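Side-chain contact in putative dioxygenase (Nostoc punctiforme, PDB 2PEB), which belongs to the Dopa 4,5-dioxygenase family, binds zinc in this crystal and probably cleaves a catechol-type ring with molecular oxygen: residues D67-V70 with P71-L75. Sequence-based numbering, arbitrary orientation.
Sequences DKVV and PWLML
With its CG1 methyl anti to the backbone N (chi1 173°), Val69 sets that branch alongside Leu73, whose CG lies anti to its own carbonyl carbon (chi1 -70°), and the two side chains run side by side with CG1 of Val69 3.9 Å from CD1 of Leu73. This is an i to i+4 pair on helix 66-76, kinked at a proline in its interior. Both residues face inward, Val69 packing on Leu33 and Leu73 on Val29 of helix 23-36, while Trp72 meets Phe37 edge-to-face, so this side of the helix is pressed against its neighbour. The kink arises because Pro71 has no N-H to offer Asp67 O; instead its ring lies against the preceding turn, with CG 3.3 Å from that oxygen. The ring is also tight against the preceding residue, its CD lying 3.4 Å from CB of Val70. A glycine in place of Pro71, lacking the ring, would probably leave Val70 CB and Asp67 O without this neighbour and the turn freer to flex. The i to i+4 bonds resume just beyond the proline, the first of them long. Trp72 N reaches Lys68 O at 3.3 Å, a stretched bond whose donor is tilted 27° from the carbonyl plane, whereas Leu73 N meets Val69 O at 3.0 Å on a straighter path. Away from helix 23-36, Pro71 packs on Ile9 of the second subunit and Met74 on Tyr98 of that same second subunit, which places this face at the dimer interface. Met74, a selenomethionine, bends at its third torsion, and its SE lies 4.3 Å from CG1 of Val70. Its backbone is also held: the N of Met74 donates to Val70 O at 2.8 Å, nearly in line with the carbonyl bond.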
loop_
_atom_site.group_PDB
_atom_site.type_symbol
_atom_site.label_atom_id
_atom_site.label_comp_id
_atom_site.label_asym_id
_atom_site.label_seq_id
_atom_site.Cartn_x
_atom_site.Cartn_y
_atom_site.Cartn_z
ATOM N N ASP A 67 -7.269 1.204 8.551
ATOM C CA ASP A 67 -6.318 2.190 9.112
ATOM C C ASP A 67 -5.690 1.715 10.440
ATOM O O ASP A 67 -4.906 2.452 11.088
ATOM C CB ASP A 67 -6.951 3.577 9.215
ATOM C CG ASP A 67 -7.985 3.676 10.284
ATOM O OD1 ASP A 67 -8.187 2.704 11.061
ATOM O OD2 ASP A 67 -8.585 4.761 10.347
ATOM N N LYS A 68 -6.013 0.490 10.842
ATOM C CA LYS A 68 -5.351 -0.140 11.956
ATOM C C LYS A 68 -4.364 -1.173 11.480
ATOM O O LYS A 68 -3.176 -1.084 11.786
ATOM C CB LYS A 68 -6.373 -0.738 12.932
ATOM C CG LYS A 68 -7.361 0.343 13.419
ATOM C CD LYS A 68 -8.519 -0.232 14.222
ATOM C CE LYS A 68 -9.494 0.866 14.674
ATOM N NZ LYS A 68 -8.801 2.177 14.863
ATOM N N VAL A 69 -4.846 -2.175 10.732
ATOM C CA VAL A 69 -4.024 -3.241 10.225
ATOM C C VAL A 69 -2.884 -2.799 9.300
ATOM O O VAL A 69 -1.740 -3.179 9.472
ATOM C CB VAL A 69 -4.899 -4.326 9.548
ATOM C CG1 VAL A 69 -4.003 -5.363 8.867
ATOM C CG2 VAL A 69 -5.823 -5.002 10.592
ATOM N N VAL A 70 -3.178 -1.931 8.363
ATOM C CA VAL A 70 -2.240 -1.630 7.302
ATOM C C VAL A 70 -1.080 -0.736 7.822
ATOM O O VAL A 70 0.093 -1.090 7.686
ATOM C CB VAL A 70 -2.927 -1.061 6.058
ATOM C CG1 VAL A 70 -1.863 -0.647 5.010
ATOM C CG2 VAL A 70 -3.882 -2.145 5.443
ATOM N N PRO A 71 -1.408 0.341 8.561
ATOM C CA PRO A 71 -0.283 1.068 9.219
ATOM C C PRO A 71 0.556 0.223 10.175
ATOM O O PRO A 71 1.786 0.377 10.217
ATOM C CB PRO A 71 -0.973 2.244 9.880
ATOM C CG PRO A 71 -2.257 2.435 9.114
ATOM C CD PRO A 71 -2.694 1.014 8.801
ATOM N N TRP A 72 -0.072 -0.715 10.893
ATOM C CA TRP A 72 0.691 -1.621 11.721
ATOM C C TRP A 72 1.670 -2.454 10.930
ATOM O O TRP A 72 2.836 -2.574 11.320
ATOM C CB TRP A 72 -0.197 -2.489 12.595
ATOM C CG TRP A 72 0.528 -3.230 13.656
ATOM C CD1 TRP A 72 0.841 -2.794 14.918
ATOM C CD2 TRP A 72 1.034 -4.579 13.561
ATOM N NE1 TRP A 72 1.507 -3.792 15.602
ATOM C CE2 TRP A 72 1.640 -4.896 14.791
ATOM C CE3 TRP A 72 1.022 -5.558 12.547
ATOM C CZ2 TRP A 72 2.248 -6.120 15.022
ATOM C CZ3 TRP A 72 1.627 -6.794 12.797
ATOM C CH2 TRP A 72 2.219 -7.058 14.022
ATOM N N LEU A 73 1.231 -3.083 9.851
ATOM C CA LEU A 73 2.104 -3.842 8.976
ATOM C C LEU A 73 3.187 -2.982 8.306
ATOM O O LEU A 73 4.327 -3.415 8.114
ATOM C CB LEU A 73 1.251 -4.572 7.932
ATOM C CG LEU A 73 0.376 -5.728 8.439
ATOM C CD1 LEU A 73 -0.566 -6.203 7.307
ATOM C CD2 LEU A 73 1.293 -6.796 8.931
HETATM N N MSE A 74 2.840 -1.738 8.004
HETATM C CA MSE A 74 3.837 -0.810 7.483
HETATM C C MSE A 74 5.080 -0.752 8.338
HETATM O O MSE A 74 6.219 -0.741 7.856
HETATM C CB MSE A 74 3.259 0.589 7.351
HETATM C CG MSE A 74 2.486 0.808 6.021
HETATM SE SE MSE A 74 1.247 2.259 5.898
HETATM C CE MSE A 74 2.243 3.251 4.714
ATOM N N LEU A 75 4.826 -0.738 9.670
ATOM C CA LEU A 75 5.834 -0.541 10.630
ATOM C C LEU A 75 6.421 -1.868 11.104
ATOM O O LEU A 75 7.585 -1.917 11.531
ATOM C CB LEU A 75 5.305 0.213 11.849
ATOM C CG LEU A 75 4.799 1.633 11.639
ATOM C CD1 LEU A 75 4.382 2.272 13.000
ATOM C CD2 LEU A 75 5.863 2.446 10.974
#